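Local coordinates for protein adenosine kinase (PDB 3UBO) that probably transfers a phosphate from ATP to adenosine, as a pfkB-family sugar and nucleoside kinase found with adenosine and ADP bound, at residues A[18-23]-A[50-55]; A[30-35]-A[128-133]; A[144-149]-A[175-180]. All blocks are in the same frame, centred on the assembly; numbering follows the deposited sequence.

Contacts 1 and 2 each pack a loop on a strand of the same five-stranded mixed sheet, which matches the lid of ribokinase-like kinases; their centres are 12 Å apart, and Arg51 of one lies beside Asn30 of the other. Along the chain their segments interleave: 18-23, 30-35, 50-55, 128-133. Contact 2 carries two residues of the adenosine pocket, while contact 1 also faces the second subunit. Contact 3 comes later in sequence and joins helices 146-150 and 168-179 beside the seven-stranded parallel sheet. Its centre is 40 Å from contact 1's and 33 Å from contact 2's, across the chain's centre, so contacts 1 and 2 describe the lid sheet, and contact 3 the large domain's helices.

Contact 1. Residues A[18-23]-A[50-55]; sequences IIARCD and SRMGPA
Ala20 turns its methyl toward the 50-55 loop, where CB lies 4.0 Å from Met52 CG and 4.2 Å from Ala55 CB; it also comes near the Gly53 and Pro54 carbonyl oxygens, meeting four consecutive loop residues. Ile18, on the same strand, adds CG2, the branch opposite its backbone N, which meets Ala55 CB at 3.6 Å. In Met52, deposited as selenomethionine, CG anti to N (chi1 -171°) sets that atom beside Ala20; the chain then bends at chi3 and crosses Ile18 at about a right angle, the place of its terminal methyl being doubtful. No direct hydrogen bond joins the segments. A water bridges them instead, donating to Arg21 O at 2.8 Å and accepting from Gly53 N at 3.3 Å. Directly after Ala55 the chain enters strand 56-59, the edge strand antiparallel to 16-21 in the mixed sheet of this ribokinase-like lid, and Ile19 is backbone hydrogen-bonded to Val56. The Ile19 side chain points away from the loop and comes within about 7 Å of adenosine. In the next shell, Met118 and Phe120 of strand 116-121 pack on Met52, and Asp95 OD1 of the second subunit accepts a hydrogen bond from Ala55 N.

Contact 2. Residues A[30-35]-A[128-133]; sequences NGIIKG and SMNTYL. With ADN (adenosine), chain C.
Ile32 and Asn130 meet where the loop after helix 24-29 passes the strand 127-132. Gly31, with positive phi, is the C-prime residue of a Schellman motif that ends this helix, and the chain then runs on to strand 37-39, which pairs parallel to 127-132 in the lid-like mixed sheet. From the CB of Ile32, which is directed at the strand, two branches leave. CG2 is anti to the backbone N and lies 3.8 Å from Ser128 CB and 3.5 Å from Asn130 ND2. CG1, anti to the carbonyl carbon (chi1 -53°), passes Asn130 OD1 at 4.1 Å, and an extended chi2 takes CD1 on to Asn130 ND2. Both methyls therefore lie against the polar end of the amide, whose chain crosses that of Ile32 at about a right angle; ND2 also gives a weak hydrogen bond to Met118 O. Phe26, Leu27, Asn38 and Phe120 also pack on Ile32. With an alanine here CG1, CG2 and CD1 all go, which would probably open a gap beside Phe120 and leave the Asn130 amide and Ser128 CB without this apolar neighbour.

Met129 points away from the loop, toward the bound adenosine, with SE 3.4 Å from C8 of the ligand; Thr131 OG1 stands 3.0 Å from adenosine N7 and is hydrogen-bonded to Ser117 OG. The loop thus backs a strand that lines the nucleoside pocket. Lys34 runs out fully extended to salt bridges of NZ with Asp24 and Asp124. Beside it, Ser128 places OG next to its own backbone N (chi1 -58°) and accepts the hydrogen bond from Gly35 N at 2.9 Å, with an N-H...O angle of 155°.

Contact 3. Residues A[144-149]-A[175-180]; sequences VEDDVV and ARIAHA
Ile177 of helix 168-179 packs against the start of helix 146-150, two elements of the large alpha/beta domain: the first helix leads into strand 152-158, and the second is the crossover helix between parallel strands 152-158 and 184-188. Apolar contacts dominate. Ile177 CG2, anti to its backbone N, reaches Val149 CB at 3.6 Å, while the other branch, extended at chi2 (-176°), carries CD1 to Val144 CG1, also at 3.6 Å. The two branches thus meet two valines on the same side of the isoleucine, which crosses Val149 at about a right angle and slides past Val144 in the opposite direction. Val149 CG1, anti to its own N, touches Ala178 CB, and both residues rest on Thr155 of strand 152-158.

Polar groups do not bond across the pair. The carboxylate of exposed Asp146 borders the CD1 end of Ile177, its OD1 5.6 Å from Arg176 NH2, too far for a salt bridge. Glu145 and His179 turn their polar ends to His102 and Asp212. Within the helices, His179 N bonds Ala175 O at 3.0 Å, and O of the N-cap residue Glu145 accepts from Val149 N at 3.2 Å.

Contact 1. Residues A[18-23]-A[50-55]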
ATOM      1  N   ILE A  18      -6.784   0.224  -5.646  1.00 44.72           N
ATOM      2  CA  ILE A  18      -7.223  -0.273  -4.345  1.00 45.88           C
ATOM      3  C   ILE A  18      -7.339  -1.730  -4.556  1.00 47.84           C
ATOM      4  O   ILE A  18      -8.147  -2.183  -5.403  1.00 50.15           O
ATOM      5  CB  ILE A  18      -8.571   0.338  -3.901  1.00 47.03           C
ATOM      6  CG1 ILE A  18      -8.625   1.789  -4.443  1.00 46.00           C
ATOM      7  CG2 ILE A  18      -8.741   0.197  -2.408  1.00 43.78           C
ATOM      8  CD1 ILE A  18      -9.198   2.748  -3.566  1.00 47.00           C
ATOM      9  N   ILE A  19      -6.516  -2.468  -3.823  1.00 44.78           N
ATOM     10  CA  ILE A  19      -6.274  -3.833  -4.141  1.00 47.32           C
ATOM     11  C   ILE A  19      -6.568  -4.755  -2.937  1.00 51.44           C
ATOM     12  O   ILE A  19      -6.181  -4.413  -1.793  1.00 50.61           O
ATOM     13  CB  ILE A  19      -4.765  -4.016  -4.440  1.00 47.62           C
ATOM     14  CG1 ILE A  19      -4.264  -3.066  -5.534  1.00 47.16           C
ATOM     15  CG2 ILE A  19      -4.441  -5.462  -4.735  1.00 46.59           C
ATOM     16  CD1 ILE A  19      -2.726  -2.653  -5.327  1.00 46.41           C
ATOM     17  N   ALA A  20      -7.156  -5.932  -3.204  1.00 49.23           N
ATOM     18  CA  ALA A  20      -7.298  -6.985  -2.206  1.00 47.50           C
ATOM     19  C   ALA A  20      -7.521  -8.341  -2.865  1.00 49.18           C
ATOM     20  O   ALA A  20      -7.902  -8.439  -4.013  1.00 50.28           O
ATOM     21  CB  ALA A  20      -8.471  -6.688  -1.178  1.00 46.80           C
ATOM     22  N   ARG A  21      -7.257  -9.388  -2.111  1.00 49.40           N
ATOM     23  CA  ARG A  21      -7.423 -10.745  -2.555  1.00 49.82           C
ATOM     24  C   ARG A  21      -8.875 -11.175  -2.483  1.00 51.64           C
ATOM     25  O   ARG A  21      -9.642 -10.688  -1.651  1.00 53.01           O
ATOM     26  CB  ARG A  21      -6.623 -11.558  -1.591  1.00 48.78           C
ATOM     27  CG  ARG A  21      -5.839 -12.601  -2.249  1.00 53.75           C
ATOM     28  CD  ARG A  21      -4.372 -12.437  -1.978  1.00 52.60           C
ATOM     29  NE  ARG A  21      -3.650 -13.111  -3.048  1.00 50.92           N
ATOM     30  CZ  ARG A  21      -2.362 -12.942  -3.228  1.00 53.81           C
ATOM     31  NH1 ARG A  21      -1.669 -12.144  -2.390  1.00 51.37           N
ATOM     32  NH2 ARG A  21      -1.778 -13.575  -4.243  1.00 57.63           N
ATOM     33  N   CYS A  22      -9.277 -12.064  -3.361  1.00 50.11           N
ATOM     34  CA  CYS A  22     -10.602 -12.623  -3.290  1.00 53.21           C
ATOM     35  C   CYS A  22     -10.529 -13.967  -4.027  1.00 58.23           C
ATOM     36  O   CYS A  22      -9.450 -14.351  -4.478  1.00 57.87           O
ATOM     37  CB  CYS A  22     -11.591 -11.685  -3.933  1.00 54.13           C
ATOM     38  SG  CYS A  22     -11.543 -11.938  -5.722  1.00 62.65           S
ATOM     39  N   ASP A  23     -11.628 -14.714  -4.126  1.00 59.14           N
ATOM     40  CA  ASP A  23     -11.530 -16.091  -4.663  1.00 60.36           C
ATOM     41  C   ASP A  23     -12.237 -16.134  -5.990  1.00 62.54           C
ATOM     42  O   ASP A  23     -12.685 -15.102  -6.446  1.00 60.66           O
ATOM     43  CB  ASP A  23     -12.081 -17.177  -3.703  1.00 61.73           C
ATOM     44  CG  ASP A  23     -13.418 -16.802  -3.073  1.00 63.16           C
ATOM     45  OD1 ASP A  23     -13.962 -15.746  -3.460  1.00 66.52           O
ATOM     46  OD2 ASP A  23     -13.916 -17.517  -2.175  1.00 61.86           O
ATOM     47  N   SER A  50     -17.567  -1.821  -1.041  1.00 48.47           N
ATOM     48  CA  SER A  50     -18.255  -2.242   0.160  1.00 48.02           C
ATOM     49  C   SER A  50     -18.170  -3.755   0.284  1.00 48.97           C
ATOM     50  O   SER A  50     -17.859  -4.274   1.380  1.00 50.01           O
ATOM     51  CB  SER A  50     -19.694  -1.780   0.101  1.00 50.27           C
ATOM     52  OG  SER A  50     -20.432  -2.645  -0.743  1.00 52.26           O
ATOM     53  N   ARG A  51     -18.367  -4.469  -0.827  1.00 48.17           N
ATOM     54  CA  ARG A  51     -18.114  -5.929  -0.844  1.00 47.52           C
ATOM     55  C   ARG A  51     -16.674  -6.413  -0.814  1.00 48.18           C
ATOM     56  O   ARG A  51     -16.413  -7.613  -0.866  1.00 47.20           O
ATOM     57  CB  ARG A  51     -18.803  -6.567  -2.007  1.00 47.59           C
ATOM     58  CG  ARG A  51     -20.128  -5.974  -2.136  1.00 51.01           C
ATOM     59  CD  ARG A  51     -20.945  -6.824  -3.051  1.00 54.52           C
ATOM     60  NE  ARG A  51     -22.334  -6.349  -3.212  1.00 51.73           N
ATOM     61  CZ  ARG A  51     -23.144  -6.904  -4.105  1.00 53.29           C
ATOM     62  NH1 ARG A  51     -22.667  -7.878  -4.867  1.00 52.17           N
ATOM     63  NH2 ARG A  51     -24.393  -6.481  -4.270  1.00 55.62           N
HETATM   64  N   MSE A  52     -15.726  -5.499  -0.697  1.00 49.50           N
HETATM   65  CA  MSE A  52     -14.323  -5.894  -0.802  1.00 49.46           C
HETATM   66  C   MSE A  52     -13.707  -6.050   0.577  1.00 47.79           C
HETATM   67  O   MSE A  52     -14.041  -5.264   1.464  1.00 49.28           O
HETATM   68  CB  MSE A  52     -13.585  -4.821  -1.571  1.00 49.14           C
HETATM   69  CG  MSE A  52     -12.130  -5.182  -1.964  1.00 53.40           C
HETATM   70 SE   MSE A  52     -11.199  -3.735  -3.098  1.00 68.27          SE
HETATM   71  CE  MSE A  52     -10.426  -2.763  -1.665  1.00 49.88           C
ATOM     72  N   GLY A  53     -12.804  -7.015   0.767  1.00 43.35           N
ATOM     73  CA  GLY A  53     -12.086  -7.072   2.015  1.00 44.80           C
ATOM     74  C   GLY A  53     -11.225  -5.836   2.272  1.00 44.88           C
ATOM     75  O   GLY A  53     -11.125  -4.953   1.465  1.00 42.11           O
ATOM     76  N   PRO A  54     -10.558  -5.786   3.426  1.00 46.91           N
ATOM     77  CA  PRO A  54      -9.560  -4.704   3.548  1.00 47.16           C
ATOM     78  C   PRO A  54      -8.539  -4.636   2.396  1.00 45.28           C
ATOM     79  O   PRO A  54      -8.093  -5.650   1.868  1.00 41.80           O
ATOM     80  CB  PRO A  54      -8.884  -4.930   4.893  1.00 45.45           C
ATOM     81  CG  PRO A  54      -9.561  -6.187   5.485  1.00 50.12           C
ATOM     82  CD  PRO A  54     -10.472  -6.802   4.477  1.00 46.87           C
ATOM     83  N   ALA A  55      -8.238  -3.410   1.958  1.00 45.70           N
ATOM     84  CA  ALA A  55      -7.454  -3.278   0.760  1.00 43.89           C
ATOM     85  C   ALA A  55      -6.231  -2.528   1.128  1.00 45.07           C
ATOM     86  O   ALA A  55      -6.056  -2.111   2.300  1.00 44.88           O
ATOM     87  CB  ALA A  55      -8.178  -2.583  -0.257  1.00 43.06           C
TER
HETATM   88  O   HOH W   1     -11.960  -9.044  -1.685  1.00 54.82           O

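Contact 2. Residues A[30-35]-A[128-133]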
ATOM      1  N   ASN A  30     -20.086 -11.268  -8.716  1.00 60.15           N
ATOM      2  CA  ASN A  30     -20.188  -9.846  -9.047  1.00 55.70           C
ATOM      3  C   ASN A  30     -20.047  -9.537 -10.522  1.00 56.98           C
ATOM      4  O   ASN A  30     -19.841  -8.375 -10.916  1.00 57.41           O
ATOM      5  CB  ASN A  30     -19.180  -9.055  -8.244  1.00 55.01           C
ATOM      6  CG  ASN A  30     -19.457  -9.125  -6.766  1.00 57.10           C
ATOM      7  OD1 ASN A  30     -20.257  -8.333  -6.243  1.00 58.52           O
ATOM      8  ND2 ASN A  30     -18.825 -10.089  -6.073  1.00 55.78           N
ATOM      9  N   GLY A  31     -20.168 -10.549 -11.365  1.00 56.17           N
ATOM     10  CA  GLY A  31     -20.119 -10.317 -12.801  1.00 55.33           C
ATOM     11  C   GLY A  31     -18.883  -9.516 -13.211  1.00 57.14           C
ATOM     12  O   GLY A  31     -18.968  -8.659 -14.094  1.00 54.06           O
ATOM     13  N   ILE A  32     -17.744  -9.772 -12.566  1.00 53.66           N
ATOM     14  CA  ILE A  32     -16.491  -9.156 -12.949  1.00 54.31           C
ATOM     15  C   ILE A  32     -15.756 -10.091 -13.904  1.00 57.32           C
ATOM     16  O   ILE A  32     -15.751 -11.317 -13.694  1.00 54.83           O
ATOM     17  CB  ILE A  32     -15.592  -9.048 -11.753  1.00 54.37           C
ATOM     18  CG1 ILE A  32     -16.312  -8.359 -10.609  1.00 50.82           C
ATOM     19  CG2 ILE A  32     -14.239  -8.471 -12.131  1.00 53.57           C
ATOM     20  CD1 ILE A  32     -15.407  -7.808  -9.509  1.00 48.96           C
ATOM     21  N   ILE A  33     -15.121  -9.540 -14.948  1.00 58.09           N
ATOM     22  CA  ILE A  33     -14.382 -10.412 -15.913  1.00 58.77           C
ATOM     23  C   ILE A  33     -12.997 -10.754 -15.377  1.00 55.98           C
ATOM     24  O   ILE A  33     -12.227  -9.861 -15.022  1.00 56.55           O
ATOM     25  CB  ILE A  33     -14.296  -9.777 -17.352  1.00 58.16           C
ATOM     26  CG1 ILE A  33     -15.667  -9.206 -17.719  1.00 54.74           C
ATOM     27  CG2 ILE A  33     -13.714 -10.786 -18.431  1.00 48.87           C
ATOM     28  CD1 ILE A  33     -15.656  -8.627 -19.043  1.00 58.85           C
ATOM     29  N   LYS A  34     -12.693 -12.034 -15.246  1.00 55.30           N
ATOM     30  CA  LYS A  34     -11.385 -12.364 -14.708  1.00 55.58           C
ATOM     31  C   LYS A  34     -10.323 -11.913 -15.721  1.00 57.40           C
ATOM     32  O   LYS A  34     -10.428 -12.247 -16.889  1.00 57.56           O
ATOM     33  CB  LYS A  34     -11.282 -13.847 -14.453  1.00 53.20           C
ATOM     34  CG  LYS A  34     -10.104 -14.202 -13.568  1.00 56.68           C
ATOM     35  CD  LYS A  34      -9.965 -15.666 -13.271  1.00 52.28           C
ATOM     36  CE  LYS A  34      -8.702 -15.960 -12.441  1.00 55.99           C
ATOM     37  NZ  LYS A  34      -8.599 -17.450 -12.054  1.00 54.21           N
ATOM     38  N   GLY A  35      -9.333 -11.170 -15.264  1.00 56.28           N
ATOM     39  CA  GLY A  35      -8.206 -10.810 -16.082  1.00 54.57           C
ATOM     40  C   GLY A  35      -8.322  -9.472 -16.750  1.00 58.34           C
ATOM     41  O   GLY A  35      -7.338  -8.850 -17.072  1.00 57.74           O
ATOM     42  N   SER A 128      -8.116  -8.834 -11.618  1.00 58.60           N
ATOM     43  CA  SER A 128      -9.350  -8.411 -12.312  1.00 55.77           C
ATOM     44  C   SER A 128      -9.710  -6.973 -11.914  1.00 54.53           C
ATOM     45  O   SER A 128      -9.860  -6.658 -10.719  1.00 54.18           O
ATOM     46  CB  SER A 128     -10.508  -9.394 -12.072  1.00 54.26           C
ATOM     47  OG  SER A 128     -10.136 -10.682 -12.499  1.00 54.02           O
HETATM   48  N   MSE A 129      -9.775  -6.078 -12.897  1.00 52.90           N
HETATM   49  CA  MSE A 129      -9.814  -4.689 -12.540  1.00 52.41           C
HETATM   50  C   MSE A 129     -11.187  -4.025 -12.841  1.00 54.33           C
HETATM   51  O   MSE A 129     -11.918  -4.449 -13.720  1.00 54.45           O
HETATM   52  CB  MSE A 129      -8.655  -3.954 -13.176  1.00 53.97           C
HETATM   53  CG  MSE A 129      -7.258  -4.349 -12.694  1.00 59.79           C
HETATM   54 SE   MSE A 129      -5.765  -3.540 -13.813  1.00 74.76          SE
HETATM   55  CE  MSE A 129      -6.562  -4.267 -15.513  1.00 60.99           C
ATOM     56  N   ASN A 130     -11.528  -2.997 -12.084  1.00 51.73           N
ATOM     57  CA  ASN A 130     -12.827  -2.435 -12.174  1.00 51.94           C
ATOM     58  C   ASN A 130     -12.554  -0.992 -11.879  1.00 51.97           C
ATOM     59  O   ASN A 130     -12.281  -0.590 -10.732  1.00 50.56           O
ATOM     60  CB  ASN A 130     -13.735  -3.045 -11.104  1.00 53.69           C
ATOM     61  CG  ASN A 130     -14.055  -4.515 -11.343  1.00 53.84           C
ATOM     62  OD1 ASN A 130     -14.935  -4.849 -12.158  1.00 53.39           O
ATOM     63  ND2 ASN A 130     -13.382  -5.402 -10.582  1.00 50.65           N
ATOM     64  N   THR A 131     -12.612  -0.207 -12.949  1.00 55.27           N
ATOM     65  CA  THR A 131     -12.004   1.133 -12.963  1.00 53.22           C
ATOM     66  C   THR A 131     -13.038   2.141 -13.212  1.00 50.43           C
ATOM     67  O   THR A 131     -13.833   1.986 -14.128  1.00 52.96           O
ATOM     68  CB  THR A 131     -10.892   1.250 -14.052  1.00 53.20           C
ATOM     69  OG1 THR A 131      -9.861   0.296 -13.742  1.00 55.15           O
ATOM     70  CG2 THR A 131     -10.279   2.597 -14.023  1.00 50.36           C
ATOM     71  N   TYR A 132     -13.041   3.145 -12.354  1.00 48.41           N
ATOM     72  CA  TYR A 132     -13.924   4.270 -12.496  1.00 48.55           C
ATOM     73  C   TYR A 132     -13.011   5.435 -12.926  1.00 50.32           C
ATOM     74  O   TYR A 132     -12.064   5.786 -12.213  1.00 50.30           O
ATOM     75  CB  TYR A 132     -14.724   4.555 -11.182  1.00 44.85           C
ATOM     76  CG  TYR A 132     -15.219   6.003 -11.062  1.00 48.17           C
ATOM     77  CD1 TYR A 132     -16.184   6.513 -11.946  1.00 47.09           C
ATOM     78  CD2 TYR A 132     -14.686   6.880 -10.111  1.00 47.78           C
ATOM     79  CE1 TYR A 132     -16.622   7.830 -11.868  1.00 45.37           C
ATOM     80  CE2 TYR A 132     -15.122   8.169 -10.021  1.00 49.10           C
ATOM     81  CZ  TYR A 132     -16.102   8.661 -10.904  1.00 49.25           C
ATOM     82  OH  TYR A 132     -16.540   9.996 -10.831  1.00 50.39           O
ATOM     83  N   LEU A 133     -13.310   6.056 -14.068  1.00 49.98           N
ATOM     84  CA  LEU A 133     -12.369   6.998 -14.667  1.00 49.83           C
ATOM     85  C   LEU A 133     -12.198   8.343 -13.959  1.00 52.33           C
ATOM     86  O   LEU A 133     -11.156   8.980 -14.101  1.00 51.83           O
ATOM     87  CB  LEU A 133     -12.682   7.160 -16.139  1.00 48.28           C
ATOM     88  CG  LEU A 133     -12.417   5.857 -16.868  1.00 53.69           C
ATOM     89  CD1 LEU A 133     -13.190   5.668 -18.195  1.00 52.94           C
ATOM     90  CD2 LEU A 133     -10.925   5.768 -17.033  1.00 52.31           C
TER
HETATM   91  O5' ADN C 353      -1.909  -3.201 -16.003  1.00 62.56           O
HETATM   92  C5' ADN C 353      -1.539  -2.711 -14.660  1.00 59.20           C
HETATM   93  C4' ADN C 353      -2.256  -1.383 -14.238  1.00 57.27           C
HETATM   94  O4' ADN C 353      -3.448  -1.119 -14.987  1.00 60.11           O
HETATM   95  C3' ADN C 353      -2.652  -0.918 -12.741  1.00 55.91           C
HETATM   96  O3' ADN C 353      -1.741  -0.457 -11.773  1.00 58.64           O
HETATM   97  C2' ADN C 353      -3.834   0.075 -12.999  1.00 56.50           C
HETATM   98  O2' ADN C 353      -3.733   1.362 -12.352  1.00 55.59           O
HETATM   99  C1' ADN C 353      -3.879   0.093 -14.475  1.00 59.74           C
HETATM  100  N9  ADN C 353      -5.267   0.318 -14.979  1.00 61.81           N
HETATM  101  C8  ADN C 353      -6.491  -0.369 -14.733  1.00 62.11           C
HETATM  102  N7  ADN C 353      -7.512   0.152 -15.572  1.00 59.29           N
HETATM  103  C5  ADN C 353      -6.905   1.158 -16.346  1.00 62.73           C
HETATM  104  C6  ADN C 353      -7.414   2.044 -17.334  1.00 61.53           C
HETATM  105  N6  ADN C 353      -8.787   1.998 -17.761  1.00 60.93           N
HETATM  106  N1  ADN C 353      -6.497   2.978 -17.941  1.00 61.70           N
HETATM  107  C2  ADN C 353      -5.120   3.004 -17.547  1.00 60.08           C
HETATM  108  N3  ADN C 353      -4.572   2.140 -16.567  1.00 58.33           N
HETATM  109  C4  ADN C 353      -5.497   1.247 -15.975  1.00 60.90           C

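Contact 3. Residues A[144-149]-A[175-180]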
ATOM      1  N   VAL A 144      -1.179  18.641 -22.975  1.00 64.98           N
ATOM      2  CA  VAL A 144       0.116  18.438 -23.642  1.00 63.41           C
ATOM      3  C   VAL A 144       1.067  19.564 -23.177  1.00 63.77           C
ATOM      4  O   VAL A 144       0.795  20.731 -23.426  1.00 67.16           O
ATOM      5  CB  VAL A 144       0.002  18.346 -25.207  1.00 59.13           C
ATOM      6  CG1 VAL A 144       1.319  18.178 -25.761  1.00 60.55           C
ATOM      7  CG2 VAL A 144      -0.899  17.155 -25.660  1.00 60.63           C
ATOM      8  N   GLU A 145       2.089  19.238 -22.376  1.00 63.28           N
ATOM      9  CA  GLU A 145       3.246  20.126 -22.221  1.00 64.03           C
ATOM     10  C   GLU A 145       4.043  19.921 -23.518  1.00 67.68           C
ATOM     11  O   GLU A 145       4.397  18.780 -23.907  1.00 69.08           O
ATOM     12  CB  GLU A 145       4.121  19.839 -20.985  1.00 63.19           C
ATOM     13  CG  GLU A 145       3.688  20.454 -19.670  1.00 60.13           C
ATOM     14  CD  GLU A 145       4.089  19.584 -18.449  1.00 65.39           C
ATOM     15  OE1 GLU A 145       5.265  19.741 -18.012  1.00 65.43           O
ATOM     16  OE2 GLU A 145       3.230  18.764 -17.936  1.00 61.05           O
ATOM     17  N   ASP A 146       4.295  21.032 -24.189  1.00 69.45           N
ATOM     18  CA  ASP A 146       4.697  21.095 -25.584  1.00 69.92           C
ATOM     19  C   ASP A 146       6.202  20.771 -25.766  1.00 69.00           C
ATOM     20  O   ASP A 146       6.643  19.898 -26.583  1.00 63.80           O
ATOM     21  CB  ASP A 146       4.397  22.555 -25.991  1.00 72.31           C
ATOM     22  CG  ASP A 146       4.232  22.707 -27.468  1.00 76.93           C
ATOM     23  OD1 ASP A 146       4.814  21.818 -28.153  1.00 81.44           O
ATOM     24  OD2 ASP A 146       3.538  23.648 -27.948  1.00 74.56           O
ATOM     25  N   ASP A 147       6.955  21.540 -24.975  1.00 70.28           N
ATOM     26  CA  ASP A 147       8.399  21.490 -24.888  1.00 69.08           C
ATOM     27  C   ASP A 147       8.761  20.076 -24.515  1.00 68.79           C
ATOM     28  O   ASP A 147       9.597  19.416 -25.178  1.00 70.24           O
ATOM     29  CB  ASP A 147       8.933  22.529 -23.858  1.00 71.40           C
ATOM     30  CG  ASP A 147       8.167  22.516 -22.519  1.00 71.10           C
ATOM     31  OD1 ASP A 147       6.930  22.457 -22.562  1.00 68.85           O
ATOM     32  OD2 ASP A 147       8.791  22.559 -21.422  1.00 71.89           O
ATOM     33  N   VAL A 148       8.085  19.590 -23.473  1.00 69.18           N
ATOM     34  CA  VAL A 148       8.253  18.220 -22.980  1.00 65.80           C
ATOM     35  C   VAL A 148       8.042  17.122 -24.050  1.00 63.45           C
ATOM     36  O   VAL A 148       8.932  16.329 -24.217  1.00 64.61           O
ATOM     37  CB  VAL A 148       7.499  18.038 -21.620  1.00 67.23           C
ATOM     38  CG1 VAL A 148       7.722  16.645 -20.965  1.00 61.23           C
ATOM     39  CG2 VAL A 148       7.931  19.195 -20.644  1.00 68.08           C
ATOM     40  N   VAL A 149       6.952  17.076 -24.816  1.00 62.10           N
ATOM     41  CA  VAL A 149       6.897  16.076 -25.896  1.00 61.66           C
ATOM     42  C   VAL A 149       8.112  16.122 -26.814  1.00 64.77           C
ATOM     43  O   VAL A 149       8.681  15.068 -27.136  1.00 67.63           O
ATOM     44  CB  VAL A 149       5.642  16.182 -26.732  1.00 61.33           C
ATOM     45  CG1 VAL A 149       5.442  14.990 -27.717  1.00 55.43           C
ATOM     46  CG2 VAL A 149       4.474  16.407 -25.806  1.00 63.49           C
ATOM     47  N   ALA A 175       1.736  13.060 -30.804  1.00 64.94           N
ATOM     48  CA  ALA A 175       2.251  12.303 -31.938  1.00 65.02           C
ATOM     49  C   ALA A 175       2.837  13.270 -32.982  1.00 66.11           C
ATOM     50  O   ALA A 175       3.980  13.138 -33.370  1.00 66.57           O
ATOM     51  CB  ALA A 175       1.132  11.423 -32.546  1.00 63.05           C
ATOM     52  N   ARG A 176       2.039  14.251 -33.406  1.00 68.59           N
ATOM     53  CA  ARG A 176       2.516  15.366 -34.192  1.00 67.96           C
ATOM     54  C   ARG A 176       3.739  16.048 -33.542  1.00 67.85           C
ATOM     55  O   ARG A 176       4.797  16.023 -34.125  1.00 68.53           O
ATOM     56  CB  ARG A 176       1.396  16.381 -34.436  1.00 68.37           C
ATOM     57  CG  ARG A 176       1.535  17.107 -35.799  1.00 72.44           C
ATOM     58  CD  ARG A 176       1.052  18.562 -35.873  1.00 74.65           C
ATOM     59  NE  ARG A 176       1.265  19.312 -34.625  1.00 76.95           N
ATOM     60  CZ  ARG A 176       2.367  20.006 -34.310  1.00 77.52           C
ATOM     61  NH1 ARG A 176       3.405  20.071 -35.167  1.00 77.09           N
ATOM     62  NH2 ARG A 176       2.426  20.635 -33.123  1.00 73.34           N
ATOM     63  N   ILE A 177       3.610  16.645 -32.359  1.00 66.58           N
ATOM     64  CA  ILE A 177       4.744  17.361 -31.740  1.00 65.43           C
ATOM     65  C   ILE A 177       6.050  16.594 -31.738  1.00 67.40           C
ATOM     66  O   ILE A 177       7.120  17.206 -31.793  1.00 68.11           O
ATOM     67  CB  ILE A 177       4.493  17.834 -30.253  1.00 66.02           C
ATOM     68  CG1 ILE A 177       3.229  18.739 -30.160  1.00 68.11           C
ATOM     69  CG2 ILE A 177       5.783  18.448 -29.576  1.00 59.54           C
ATOM     70  CD1 ILE A 177       2.937  19.327 -28.771  1.00 67.44           C
ATOM     71  N   ALA A 178       5.975  15.261 -31.667  1.00 68.49           N
ATOM     72  CA  ALA A 178       7.115  14.451 -31.270  1.00 64.87           C
ATOM     73  C   ALA A 178       7.808  13.937 -32.511  1.00 68.14           C
ATOM     74  O   ALA A 178       9.050  13.941 -32.574  1.00 66.87           O
ATOM     75  CB  ALA A 178       6.674  13.282 -30.385  1.00 67.13           C
ATOM     76  N   HIS A 179       7.009  13.464 -33.473  1.00 67.70           N
ATOM     77  CA  HIS A 179       7.506  13.135 -34.807  1.00 68.09           C
ATOM     78  C   HIS A 179       8.270  14.288 -35.481  1.00 67.91           C
ATOM     79  O   HIS A 179       9.352  14.120 -36.086  1.00 65.69           O
ATOM     80  CB  HIS A 179       6.332  12.791 -35.666  1.00 65.60           C
ATOM     81  CG  HIS A 179       5.974  11.364 -35.563  1.00 68.55           C
ATOM     82  ND1 HIS A 179       4.802  10.845 -36.059  1.00 71.05           N
ATOM     83  CD2 HIS A 179       6.659  10.334 -35.022  1.00 67.04           C
ATOM     84  CE1 HIS A 179       4.789   9.538 -35.844  1.00 70.94           C
ATOM     85  NE2 HIS A 179       5.902   9.201 -35.217  1.00 68.21           N
ATOM     86  N   ALA A 180       7.669  15.458 -35.338  1.00 65.18           N
ATOM     87  CA  ALA A 180       8.158  16.683 -35.911  1.00 67.10           C
ATOM     88  C   ALA A 180       9.466  17.091 -35.211  1.00 67.02           C
ATOM     89  O   ALA A 180      10.166  18.012 -35.644  1.00 66.51           O
ATOM     90  CB  ALA A 180       7.050  17.824 -35.785  1.00 64.24           C
TER